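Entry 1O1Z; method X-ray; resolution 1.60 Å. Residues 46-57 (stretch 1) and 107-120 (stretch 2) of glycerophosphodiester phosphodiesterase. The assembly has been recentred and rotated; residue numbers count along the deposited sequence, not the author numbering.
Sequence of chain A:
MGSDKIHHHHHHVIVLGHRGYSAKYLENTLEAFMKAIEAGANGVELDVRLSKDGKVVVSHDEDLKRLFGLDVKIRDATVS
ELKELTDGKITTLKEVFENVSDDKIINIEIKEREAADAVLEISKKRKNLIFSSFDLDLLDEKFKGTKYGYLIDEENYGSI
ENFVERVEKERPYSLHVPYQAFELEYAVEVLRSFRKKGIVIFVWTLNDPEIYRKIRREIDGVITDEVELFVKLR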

# COMPACT_ATOMS: atom_id res chain seq x y z
N LEU A 46 1.66 3.77 -0.89
CA LEU A 46 1.11 4.92 -1.60
C LEU A 46 0.10 4.47 -2.63
O LEU A 46 0.00 3.28 -2.92
N ASP A 47 -0.64 5.42 -3.20
CA ASP A 47 -1.75 5.17 -4.08
C ASP A 47 -1.50 5.81 -5.43
O ASP A 47 -1.09 6.96 -5.46
N VAL A 48 -1.75 5.07 -6.52
CA VAL A 48 -1.49 5.59 -7.86
C VAL A 48 -2.71 5.60 -8.77
O VAL A 48 -3.57 4.70 -8.74
N ARG A 49 -2.72 6.64 -9.62
CA ARG A 49 -3.78 6.92 -10.58
C ARG A 49 -3.16 7.56 -11.82
O ARG A 49 -1.97 7.90 -11.82
N LEU A 50 -3.96 7.74 -12.85
CA LEU A 50 -3.48 8.43 -14.05
C LEU A 50 -3.97 9.86 -14.17
O LEU A 50 -5.13 10.19 -13.91
N SER A 51 -3.04 10.70 -14.63
CA SER A 51 -3.36 12.05 -15.04
C SER A 51 -3.94 12.03 -16.45
O SER A 51 -3.98 10.99 -17.13
N LYS A 52 -4.39 13.21 -16.89
CA LYS A 52 -4.98 13.34 -18.22
C LYS A 52 -4.01 12.94 -19.31
O LYS A 52 -4.43 12.37 -20.34
N ASP A 53 -2.73 13.29 -19.11
CA ASP A 53 -1.66 12.95 -20.06
C ASP A 53 -1.03 11.56 -19.85
O ASP A 53 0.02 11.24 -20.43
N GLY A 54 -1.69 10.73 -19.03
CA GLY A 54 -1.37 9.32 -18.94
C GLY A 54 -0.16 9.01 -18.08
O GLY A 54 0.46 7.94 -18.22
N LYS A 55 0.16 9.94 -17.18
CA LYS A 55 1.29 9.76 -16.28
C LYS A 55 0.80 9.25 -14.94
O LYS A 55 -0.34 9.53 -14.55
N VAL A 56 1.66 8.52 -14.24
CA VAL A 56 1.30 7.89 -12.97
C VAL A 56 1.52 8.90 -11.86
O VAL A 56 2.67 9.28 -11.58
N VAL A 57 0.42 9.33 -11.27
CA VAL A 57 0.38 10.32 -10.19
C VAL A 57 0.02 9.64 -8.87
O VAL A 57 -0.69 8.65 -8.85
N ASN A 107 5.12 -0.06 -1.39
CA ASN A 107 3.88 -0.77 -1.64
C ASN A 107 3.00 0.17 -2.44
O ASN A 107 2.52 1.16 -1.92
N ILE A 108 2.85 -0.14 -3.73
CA ILE A 108 2.05 0.67 -4.64
C ILE A 108 0.65 0.09 -4.73
O ILE A 108 0.48 -0.98 -5.28
N GLU A 109 -0.34 0.82 -4.23
CA GLU A 109 -1.72 0.42 -4.37
C GLU A 109 -2.25 1.00 -5.67
O GLU A 109 -2.30 2.21 -5.86
N ILE A 110 -2.69 0.11 -6.54
CA ILE A 110 -3.25 0.50 -7.82
C ILE A 110 -4.70 0.87 -7.61
O ILE A 110 -5.53 0.01 -7.27
N LYS A 111 -5.06 2.12 -7.85
CA LYS A 111 -6.44 2.56 -7.66
C LYS A 111 -7.32 2.43 -8.90
O LYS A 111 -8.56 2.48 -8.80
N GLU A 112 -6.67 2.32 -10.07
CA GLU A 112 -7.31 2.30 -11.38
C GLU A 112 -6.65 1.26 -12.27
O GLU A 112 -5.43 1.30 -12.47
N ARG A 113 -7.45 0.34 -12.83
CA ARG A 113 -6.89 -0.66 -13.76
C ARG A 113 -6.14 -0.02 -14.90
O ARG A 113 -5.12 -0.52 -15.34
N GLU A 114 -6.64 1.11 -15.40
CA GLU A 114 -6.00 1.76 -16.54
C GLU A 114 -4.58 2.26 -16.26
O GLU A 114 -3.85 2.54 -17.20
N ALA A 115 -4.21 2.38 -14.98
CA ALA A 115 -2.85 2.77 -14.61
C ALA A 115 -1.87 1.62 -14.60
O ALA A 115 -0.67 1.83 -14.53
N ALA A 116 -2.37 0.38 -14.65
CA ALA A 116 -1.51 -0.78 -14.42
C ALA A 116 -0.37 -0.90 -15.43
O ALA A 116 0.77 -1.12 -15.02
N ASP A 117 -0.64 -0.74 -16.72
CA ASP A 117 0.44 -0.91 -17.70
C ASP A 117 1.54 0.13 -17.49
O ASP A 117 2.74 -0.21 -17.55
N ALA A 118 1.17 1.39 -17.26
CA ALA A 118 2.15 2.44 -17.01
C ALA A 118 2.96 2.21 -15.74
O ALA A 118 4.15 2.48 -15.69
N VAL A 119 2.31 1.71 -14.71
CA VAL A 119 2.98 1.40 -13.45
C VAL A 119 3.99 0.28 -13.68
O VAL A 119 5.11 0.36 -13.20
N LEU A 120 3.60 -0.77 -14.39
CA LEU A 120 4.50 -1.89 -14.64
C LEU A 120 5.71 -1.45 -15.45
O LEU A 120 6.82 -1.88 -15.18

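Parallel β-strands settle their backbone polarity in a regular way, and side chains can take over where the strand ends; the contact between residues 46–57 and 107–120 of this phosphodiesterase is a compact example. Along the paired strands, Leu46 N donates to Asn107 O (2.9 Å), Glu109 N to Leu46 O (2.8 Å), Val48 N to Glu109 O (3.0 Å) and Lys111 N to Val48 O (3.1 Å). Beyond this ladder, Glu112 supplies a carboxylate: Leu50 N donates to Glu112 OE1 at 2.9 Å, so a side chain satisfies the next amide that faces the second stretch in the place of a strand carbonyl.

The other oxygen of that carboxylate is busier still. Glu112 (chi1 m, chi2 t) points toward the first stretch, and its OE2 forms a salt bridge with Arg49 NH1 at 2.9 Å, near the plane of the guanidinium, and has a partner elsewhere in the structure. Arg49, m at chi1 and t at chi2 and chi3, leaves its strand sideways, and one face of its guanidinium lies over Lys111, with CZ 3.7 Å from CB. A water donates to both Leu50 O (2.9 Å) and Glu112 OE2 (2.6 Å), joining the two stretches once more. The arrangement has one cost: Glu112 N is buried by the contact and has no partner in the model.

On the sheet face that carries Asp47 and Glu109, like charges come close. Asp47 OD2 and Glu109 OE1 are 3.3 Å apart, two acceptors with no hydrogen bond between them. Lys111 brings compensating charge: its NZ forms a salt bridge with Glu109 OE2 at 2.9 Å and remains 4.2 Å from Asp47 OD2, too far for a second one. Asp47 OD1 is satisfied elsewhere in the structure.

The face bearing Leu46, Val48, Ile108 and Ile110 is apolar. Val48, in the m rotamer, uses CG2 as a hub, 3.6 Å from Ile108 CG2, 3.9 Å from Ile110 CD1 and 3.8 Å from Val119 CG2, linking the sheet to the helix. Leu46 adopts p at both chi angles and brings CD1 to 4.2 Å from Ile108 CG1. Farther along, Leu50 (m, t) points toward the second stretch, its CD2 3.9 Å from Ala115 CB. Val56, in the t rotamer, points toward the helix: its CG2 lies 3.7 Å from Ala118 CB, and both methyls reach Val119 CG2, CG1 at 3.8 Å and CG2 at 4.0 Å.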

# COMPACT_ATOMS: atom_id res chain seq x y z
CB LEU A 46 2.25 5.73 -2.21
CG LEU A 46 3.18 5.03 -3.20
CD1 LEU A 46 2.55 4.87 -4.58
CD2 LEU A 46 4.49 5.78 -3.31
CB ASP A 47 -2.99 5.82 -3.50
CG ASP A 47 -3.21 5.42 -2.07
OD1 ASP A 47 -3.01 6.23 -1.12
OD2 ASP A 47 -3.46 4.21 -1.83
CB VAL A 48 -0.32 4.86 -8.58
CG1 VAL A 48 0.98 5.10 -7.85
CG2 VAL A 48 -0.57 3.38 -8.78
CB ARG A 49 -4.77 7.93 -10.00
CG ARG A 49 -5.55 7.39 -8.81
CD ARG A 49 -6.56 8.40 -8.31
NE ARG A 49 -7.37 7.82 -7.27
CZ ARG A 49 -8.46 7.10 -7.45
NH1 ARG A 49 -8.95 6.85 -8.66
NH2 ARG A 49 -9.12 6.64 -6.39
CB LEU A 50 -3.95 7.75 -15.33
CG LEU A 50 -3.41 6.40 -15.67
CD1 LEU A 50 -3.93 6.03 -17.07
CD2 LEU A 50 -1.90 6.34 -15.59
CB SER A 51 -2.08 12.90 -15.04
OG SER A 51 -1.19 12.41 -16.04
CB LYS A 52 -5.46 14.76 -18.46
CG LYS A 52 -6.12 14.90 -19.85
CD LYS A 52 -7.08 16.06 -19.89
CE LYS A 52 -7.77 16.15 -21.25
NZ LYS A 52 -8.40 17.49 -21.46
CB ASP A 53 -0.60 14.08 -20.19
CG ASP A 53 0.02 14.56 -18.86
OD1 ASP A 53 -0.51 14.38 -17.74
OD2 ASP A 53 1.10 15.21 -18.84
CB LYS A 55 2.03 11.08 -16.10
CG LYS A 55 2.45 11.78 -17.42
CD LYS A 55 3.26 10.90 -18.33
CE LYS A 55 3.86 11.71 -19.48
NZ LYS A 55 4.46 10.82 -20.51
CB VAL A 56 2.08 6.62 -12.70
CG1 VAL A 56 1.61 6.00 -11.39
CG2 VAL A 56 1.90 5.63 -13.82
CB VAL A 57 -0.67 11.41 -10.53
CG1 VAL A 57 -1.03 12.30 -9.33
CG2 VAL A 57 -0.14 12.24 -11.70
CB ASN A 107 3.23 -1.18 -0.32
CG ASN A 107 1.86 -1.72 -0.47
OD1 ASN A 107 1.08 -1.64 0.49
ND2 ASN A 107 1.53 -2.31 -1.62
CB ILE A 108 2.71 0.66 -6.04
CG1 ILE A 108 4.14 1.20 -6.00
CG2 ILE A 108 1.90 1.44 -7.05
CD1 ILE A 108 4.95 0.92 -7.24
CB GLU A 109 -2.60 0.85 -3.19
CG GLU A 109 -4.04 0.37 -3.41
CD GLU A 109 -5.06 0.76 -2.38
OE1 GLU A 109 -4.71 1.21 -1.28
OE2 GLU A 109 -6.27 0.62 -2.71
CB ILE A 110 -3.18 -0.66 -8.82
CG1 ILE A 110 -1.80 -1.30 -8.87
CG2 ILE A 110 -3.65 -0.14 -10.18
CD1 ILE A 110 -0.81 -0.48 -9.51
CB LYS A 111 -6.44 4.03 -7.18
CG LYS A 111 -5.87 4.24 -5.79
CD LYS A 111 -6.72 3.50 -4.73
CE LYS A 111 -6.61 4.05 -3.34
NZ LYS A 111 -7.46 3.24 -2.39
CB GLU A 112 -7.11 3.67 -12.06
CG GLU A 112 -7.64 4.81 -11.26
CD GLU A 112 -7.35 6.17 -11.89
OE1 GLU A 112 -6.48 6.26 -12.81
OE2 GLU A 112 -7.98 7.12 -11.42
CB ARG A 113 -7.98 -1.59 -14.30
CG ARG A 113 -7.58 -2.39 -15.57
CD ARG A 113 -8.69 -3.31 -16.10
NE ARG A 113 -8.84 -4.53 -15.26
CZ ARG A 113 -8.19 -5.66 -15.47
NH1 ARG A 113 -7.30 -5.70 -16.46
NH2 ARG A 113 -8.43 -6.74 -14.70
CB GLU A 114 -6.89 2.89 -17.08
CG GLU A 114 -7.23 3.98 -16.09
CD GLU A 114 -8.55 3.74 -15.33
OE1 GLU A 114 -9.03 2.58 -15.16
OE2 GLU A 114 -9.14 4.76 -14.86
CB ALA A 115 -2.85 3.43 -13.24
CB ALA A 116 -2.34 -2.05 -14.41
CB ASP A 117 -0.09 -0.84 -19.12
CG ASP A 117 -0.85 -2.11 -19.53
OD1 ASP A 117 -0.67 -3.18 -18.92
OD2 ASP A 117 -1.63 -2.11 -20.48
CB ALA A 118 1.46 3.79 -16.96
CB VAL A 119 1.98 1.00 -12.36
CG1 VAL A 119 2.68 0.38 -11.16
CG2 VAL A 119 1.16 2.22 -11.95
CB LEU A 120 3.76 -3.05 -15.29
CG LEU A 120 2.85 -3.76 -14.28
CD1 LEU A 120 1.83 -4.65 -14.98
CD2 LEU A 120 3.73 -4.58 -13.28
O HOH W 1 -7.20 9.50 -12.07